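Local coordinates for Ras-interacting protein 1 (Homo sapiens, PDB 5KHO) that regulates GTPase signalling, cell architecture and adhesion in endothelial cells, and is required for blood vessels to form by vasculogenesis and angiogenesis, at residues Asp77-Pro82 with Trp119-Glu124; His96-Gly101 with Arg133-Ala138. All coordinates share one frame; numbering follows the deposited sequence.

Contact 1 of 2, residues Asp77-Pro82 with Trp119-Glu124; sequences DALGRP and WARRFE
The guanidinium of Arg81 lies flat on the indole of Trp119, the two planes only 6° apart and their centres 4.6 Å from each other. The chain of Arg81 bends at chi2 and chi3, and its CD sits over the five-membered ring of Trp119, 3.6 Å from that ring's centroid, a CH-pi contact; NH1 reaches on above CZ2 and CH2 of the six-membered ring. Next to this stack, Leu79 CB meets the indole at its edge, near CE3; the same Trp119 CE3 is 3.4 Å from Gly80 N. Gly80 and Ala120 form an antiparallel hydrogen-bonded pair: Ala120 N gives to Gly80 O (2.7 Å), and Gly80 N returns a bond to Ala120 O. This is a strand pair inside the mixed sheet of the Ras-associating domain, of the ubiquitin-like clan.

On the face that carries Leu79, Arg121 stretches out, CG anti to the backbone N (chi1 178°), alongside Leu79, where Arg121 CG touches Leu79 CD2. It then grips Asp77 side-on. Arg121 NE reaches Asp77 OD1 at 2.8 Å on the syn lone pair, and Arg121 NH2 reaches Asp77 OD2 at 2.8 Å in an almost straight bond. Arg121 NH2 also bonds to the carbonyl of Val109, tying the strand pair to helix 106-112, while Asp77 OD2 has a further bond with a glycerol. Trp113 of the second subunit packs on Asp77, Leu79 and Arg121.

Carboxylate and guanidinium are nearly coplanar, and the buried carboxylate of Asp77 meets two directed donors, which would be expected to favour its ionised form.

Contact 2 of 2, residues His96-Gly101 with Arg133-Ala138; sequences HLRVLG and RLEQEA
With CG anti to the backbone N (chi1 -155°) and the chain extended beyond it, Glu135 leaves helix 128-136 and lays its methylenes across strand 96-99, while chi1 of 65° sets Leu97 CG between the backbone N and the carbonyl carbon and chi2 of 76° then places CD1. Glu135 CG lies 3.3 Å from Leu97 O, and Glu135 CB meets Leu97 CD1 at 4.0 Å, the two side chains crossing at about a right angle. Farther out, Glu135 OE1 rests 3.5 Å from Val99 CG2, and Glu135 OE2 is 3.7 Å from the aliphatic CG of Arg98. The guanidinium of Arg98 is engaged elsewhere, by Glu104. Leu134, one residue back, supplies the apolar half: Leu134 CD1 packs 3.8 Å from Leu97 CD2, a place that suits leucine. No hydrogen bond joins the segments; Glu135 sets both methylenes and carboxylate against the strand without one. Its carbonyl oxygen lies near His96 CE1 and accepts a hydrogen bond from Arg105 of the second subunit. Helix 128-136 thus packs on the outermost strand of the sheet in this chain, 96-99, with Leu97 and Leu134 both touching Arg126 of strand 120-127 and Val99 reaching Ala74 and Cys76 of strand 73-80.

In the fold
Contact 1 and the strand of contact 2 belong to the Ras-associating domain, of the ubiquitin-like clan; the contact centres are about 12 Å apart. Along the chain their segments alternate: 77-82, 96-101, 119-124, then 133-138. Contact 1 joins strands 73-80 and 120-127 within the mixed sheet; contact 2 adds helix 128-136, which directly follows strand 120-127, packed on 96-99, the outermost strand in this chain. Strand 73-80 is the neighbour of 96-99, and backbone pairs Asp77 N with Arg98 O and Leu79 N with His96 O connect the contacts. Both also touch the second subunit, consistent with a part in subunit association, as the homodimerization activity of the whole protein would suggest.

Contact 1 of 2, residues Asp77-Pro82 with Trp119-Glu124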
loop_
_atom_site.group_PDB
_atom_site.type_symbol
_atom_site.label_atom_id
_atom_site.label_comp_id
_atom_site.label_asym_id
_atom_site.label_seq_id
_atom_site.Cartn_x
_atom_site.Cartn_y
_atom_site.Cartn_z
ATOM N N ASP B 77 -9.999 -0.639 -2.847
ATOM C CA ASP B 77 -8.976 -0.445 -1.832
ATOM C C ASP B 77 -9.006 1.030 -1.455
ATOM O O ASP B 77 -8.460 1.876 -2.167
ATOM C CB ASP B 77 -7.602 -0.873 -2.376
ATOM C CG ASP B 77 -6.539 -1.069 -1.275
ATOM O OD1 ASP B 77 -6.752 -0.736 -0.078
ATOM O OD2 ASP B 77 -5.454 -1.567 -1.626
ATOM N N ALA B 78 -9.676 1.334 -0.350
ATOM C CA ALA B 78 -9.870 2.722 0.104
ATOM C C ALA B 78 -8.869 3.152 1.176
ATOM O O ALA B 78 -8.337 2.310 1.915
ATOM C CB ALA B 78 -11.292 2.915 0.606
ATOM N N LEU B 79 -8.623 4.462 1.251
ATOM C CA LEU B 79 -7.660 5.060 2.187
ATOM C C LEU B 79 -8.123 6.434 2.680
ATOM O O LEU B 79 -8.854 7.143 1.982
ATOM C CB LEU B 79 -6.296 5.247 1.510
ATOM C CG LEU B 79 -5.574 4.160 0.726
ATOM C CD1 LEU B 79 -4.602 4.838 -0.211
ATOM C CD2 LEU B 79 -4.843 3.204 1.649
ATOM N N GLY B 80 -7.660 6.816 3.868
ATOM C CA GLY B 80 -7.910 8.146 4.416
ATOM C C GLY B 80 -7.532 8.240 5.876
ATOM O O GLY B 80 -7.214 7.229 6.505
ATOM N N ARG B 81 -7.548 9.463 6.403
ATOM C CA ARG B 81 -7.363 9.710 7.830
ATOM C C ARG B 81 -8.570 9.221 8.651
ATOM O O ARG B 81 -9.694 9.190 8.133
ATOM C CB ARG B 81 -7.108 11.202 8.075
ATOM C CG ARG B 81 -5.640 11.589 8.226
ATOM C CD ARG B 81 -4.880 11.640 6.906
ATOM N NE ARG B 81 -4.859 12.980 6.314
ATOM C CZ ARG B 81 -5.590 13.377 5.269
ATOM N NH1 ARG B 81 -6.438 12.546 4.655
ATOM N NH2 ARG B 81 -5.472 14.625 4.832
ATOM N N PRO B 82 -8.341 8.806 9.919
ATOM C CA PRO B 82 -9.473 8.481 10.796
ATOM C C PRO B 82 -9.827 9.625 11.751
ATOM O O PRO B 82 -10.934 9.655 12.295
ATOM C CB PRO B 82 -8.975 7.255 11.578
ATOM C CG PRO B 82 -7.497 7.159 11.313
ATOM C CD PRO B 82 -7.072 8.358 10.518
ATOM N N TRP B 119 -2.756 6.795 8.349
ATOM C CA TRP B 119 -3.878 6.549 7.443
ATOM C C TRP B 119 -4.510 5.185 7.683
ATOM O O TRP B 119 -3.808 4.184 7.866
ATOM C CB TRP B 119 -3.425 6.652 5.988
ATOM C CG TRP B 119 -3.148 8.048 5.506
ATOM C CD1 TRP B 119 -2.307 8.973 6.071
ATOM C CD2 TRP B 119 -3.694 8.667 4.335
ATOM N NE1 TRP B 119 -2.307 10.131 5.331
ATOM C CE2 TRP B 119 -3.146 9.975 4.259
ATOM C CE3 TRP B 119 -4.595 8.249 3.341
ATOM C CZ2 TRP B 119 -3.475 10.874 3.231
ATOM C CZ3 TRP B 119 -4.927 9.146 2.318
ATOM C CH2 TRP B 119 -4.364 10.446 2.275
ATOM N N ALA B 120 -5.841 5.170 7.688
ATOM C CA ALA B 120 -6.626 3.947 7.783
ATOM C C ALA B 120 -6.878 3.380 6.380
ATOM O O ALA B 120 -6.758 4.097 5.381
ATOM C CB ALA B 120 -7.933 4.216 8.512
ATOM N N ARG B 121 -7.216 2.090 6.317
ATOM C CA ARG B 121 -7.423 1.397 5.060
ATOM C C ARG B 121 -8.454 0.281 5.217
ATOM O O ARG B 121 -8.316 -0.579 6.096
ATOM C CB ARG B 121 -6.100 0.840 4.577
ATOM C CG ARG B 121 -6.161 0.056 3.293
ATOM C CD ARG B 121 -4.954 -0.846 3.187
ATOM N NE ARG B 121 -4.826 -1.426 1.856
ATOM C CZ ARG B 121 -4.052 -2.470 1.565
ATOM N NH1 ARG B 121 -3.332 -3.064 2.517
ATOM N NH2 ARG B 121 -3.998 -2.928 0.321
ATOM N N ARG B 122 -9.476 0.311 4.360
ATOM C CA ARG B 122 -10.530 -0.696 4.341
ATOM C C ARG B 122 -10.960 -1.021 2.912
ATOM O O ARG B 122 -10.782 -0.195 2.012
ATOM C CB ARG B 122 -11.735 -0.242 5.181
ATOM C CG ARG B 122 -12.592 0.854 4.560
ATOM C CD ARG B 122 -13.563 1.439 5.562
ATOM N NE ARG B 122 -14.524 2.331 4.911
ATOM C CZ ARG B 122 -15.522 2.964 5.528
ATOM N NH1 ARG B 122 -16.337 3.736 4.826
ATOM N NH2 ARG B 122 -15.717 2.838 6.838
ATOM N N PHE B 123 -11.512 -2.220 2.714
ATOM C CA PHE B 123 -12.146 -2.586 1.456
ATOM C C PHE B 123 -13.574 -2.057 1.422
ATOM O O PHE B 123 -14.307 -2.194 2.394
ATOM C CB PHE B 123 -12.157 -4.100 1.250
ATOM C CG PHE B 123 -10.898 -4.645 0.644
ATOM C CD1 PHE B 123 -10.474 -4.234 -0.618
ATOM C CD2 PHE B 123 -10.143 -5.601 1.327
ATOM C CE1 PHE B 123 -9.308 -4.748 -1.171
ATOM C CE2 PHE B 123 -8.981 -6.122 0.777
ATOM C CZ PHE B 123 -8.562 -5.696 -0.474
ATOM N N GLU B 124 -13.958 -1.450 0.299
ATOM C CA GLU B 124 -15.310 -0.917 0.109
ATOM C C GLU B 124 -16.028 -1.567 -1.082
ATOM O O GLU B 124 -15.394 -1.926 -2.086
ATOM C CB GLU B 124 -15.281 0.610 -0.031
ATOM C CG GLU B 124 -15.006 1.358 1.277
ATOM C CD GLU B 124 -14.967 2.885 1.141
ATOM O OE1 GLU B 124 -14.749 3.417 0.026
ATOM O OE2 GLU B 124 -15.141 3.571 2.172
#

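Contact 2 of 2, residues His96-Gly101 with Arg133-Ala138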
loop_
_atom_site.group_PDB
_atom_site.type_symbol
_atom_site.label_atom_id
_atom_site.label_comp_id
_atom_site.label_asym_id
_atom_site.label_seq_id
_atom_site.Cartn_x
_atom_site.Cartn_y
_atom_site.Cartn_z
ATOM N N HIS B 96 -8.903 8.743 -0.801
ATOM C CA HIS B 96 -8.557 8.208 -2.119
ATOM C C HIS B 96 -8.966 6.749 -2.144
ATOM O O HIS B 96 -8.995 6.098 -1.106
ATOM C CB HIS B 96 -7.050 8.352 -2.404
ATOM C CG HIS B 96 -6.618 7.778 -3.723
ATOM N ND1 HIS B 96 -6.967 8.338 -4.935
ATOM C CD2 HIS B 96 -5.871 6.687 -4.019
ATOM C CE1 HIS B 96 -6.462 7.613 -5.918
ATOM N NE2 HIS B 96 -5.789 6.607 -5.390
ATOM N N LEU B 97 -9.303 6.243 -3.324
ATOM C CA LEU B 97 -9.560 4.812 -3.493
ATOM C C LEU B 97 -8.996 4.265 -4.801
ATOM O O LEU B 97 -8.602 5.023 -5.682
ATOM C CB LEU B 97 -11.061 4.494 -3.353
ATOM C CG LEU B 97 -12.108 5.024 -4.339
ATOM C CD1 LEU B 97 -12.104 4.262 -5.660
ATOM C CD2 LEU B 97 -13.471 4.912 -3.687
ATOM N N ARG B 98 -8.982 2.942 -4.915
ATOM C CA ARG B 98 -8.535 2.268 -6.119
ATOM C C ARG B 98 -9.465 1.109 -6.409
ATOM O O ARG B 98 -9.752 0.312 -5.519
ATOM C CB ARG B 98 -7.118 1.761 -5.918
ATOM C CG ARG B 98 -6.495 1.154 -7.145
ATOM C CD ARG B 98 -5.146 0.556 -6.794
ATOM N NE ARG B 98 -5.002 -0.726 -7.467
ATOM C CZ ARG B 98 -5.114 -1.904 -6.872
ATOM N NH1 ARG B 98 -5.332 -1.987 -5.574
ATOM N NH2 ARG B 98 -4.989 -3.005 -7.582
ATOM N N VAL B 99 -9.931 1.015 -7.653
ATOM C CA VAL B 99 -10.790 -0.092 -8.067
ATOM C C VAL B 99 -9.908 -1.251 -8.480
ATOM O O VAL B 99 -9.162 -1.151 -9.451
ATOM C CB VAL B 99 -11.729 0.303 -9.229
ATOM C CG1 VAL B 99 -12.592 -0.879 -9.667
ATOM C CG2 VAL B 99 -12.599 1.486 -8.826
ATOM N N LEU B 100 -9.992 -2.340 -7.732
ATOM C CA LEU B 100 -9.337 -3.585 -8.117
ATOM C C LEU B 100 -9.869 -4.070 -9.459
ATOM O O LEU B 100 -11.072 -3.975 -9.721
ATOM C CB LEU B 100 -9.569 -4.663 -7.049
ATOM C CG LEU B 100 -8.634 -4.746 -5.826
ATOM C CD1 LEU B 100 -8.643 -3.484 -4.970
ATOM C CD2 LEU B 100 -8.967 -5.969 -4.974
ATOM N N GLY B 101 -8.972 -4.555 -10.319
ATOM C CA GLY B 101 -9.376 -5.325 -11.503
ATOM C C GLY B 101 -9.974 -6.660 -11.079
ATOM O O GLY B 101 -9.708 -7.134 -9.973
ATOM N N ARG B 133 -15.083 7.384 -10.741
ATOM C CA ARG B 133 -15.043 8.841 -10.503
ATOM C C ARG B 133 -14.115 9.208 -9.358
ATOM O O ARG B 133 -13.189 10.003 -9.553
ATOM C CB ARG B 133 -16.444 9.428 -10.250
ATOM C CG ARG B 133 -16.456 10.893 -9.813
ATOM C CD ARG B 133 -17.864 11.469 -9.704
ATOM N NE ARG B 133 -18.620 10.964 -8.555
ATOM C CZ ARG B 133 -18.590 11.494 -7.330
ATOM N NH1 ARG B 133 -17.831 12.556 -7.075
ATOM N NH2 ARG B 133 -19.315 10.956 -6.349
ATOM N N LEU B 134 -14.367 8.636 -8.177
ATOM C CA LEU B 134 -13.542 8.897 -6.979
ATOM C C LEU B 134 -12.087 8.476 -7.155
ATOM O O LEU B 134 -11.200 9.119 -6.603
ATOM C CB LEU B 134 -14.133 8.247 -5.723
ATOM C CG LEU B 134 -15.554 8.643 -5.290
ATOM C CD1 LEU B 134 -16.111 7.621 -4.305
ATOM C CD2 LEU B 134 -15.634 10.058 -4.724
ATOM N N GLU B 135 -11.856 7.416 -7.937
ATOM C CA GLU B 135 -10.505 6.962 -8.288
ATOM C C GLU B 135 -9.736 8.008 -9.102
ATOM O O GLU B 135 -8.501 8.024 -9.085
ATOM C CB GLU B 135 -10.539 5.627 -9.039
ATOM C CG GLU B 135 -9.248 4.824 -8.897
ATOM C CD GLU B 135 -9.129 3.638 -9.842
ATOM O OE1 GLU B 135 -10.127 3.249 -10.495
ATOM O OE2 GLU B 135 -8.011 3.083 -9.928
ATOM N N GLN B 136 -10.473 8.886 -9.782
ATOM C CA GLN B 136 -9.885 9.923 -10.621
ATOM C C GLN B 136 -9.751 11.294 -9.952
ATOM O O GLN B 136 -8.771 11.991 -10.192
ATOM C CB GLN B 136 -10.657 10.041 -11.934
ATOM C CG GLN B 136 -9.774 10.349 -13.135
ATOM C CD GLN B 136 -8.819 9.214 -13.478
ATOM O OE1 GLN B 136 -7.602 9.332 -13.303
ATOM N NE2 GLN B 136 -9.368 8.105 -13.960
ATOM N N GLU B 137 -10.715 11.682 -9.116
ATOM C CA GLU B 137 -10.740 13.049 -8.584
ATOM C C GLU B 137 -10.926 13.156 -7.059
ATOM O O GLU B 137 -11.988 13.570 -6.578
ATOM C CB GLU B 137 -11.777 13.891 -9.342
ATOM N N ALA B 138 -9.883 12.782 -6.313
ATOM C CA ALA B 138 -9.818 12.978 -4.850
ATOM C C ALA B 138 -8.384 12.853 -4.325
ATOM O O ALA B 138 -7.416 13.183 -5.020
ATOM C CB ALA B 138 -10.752 12.016 -4.118
#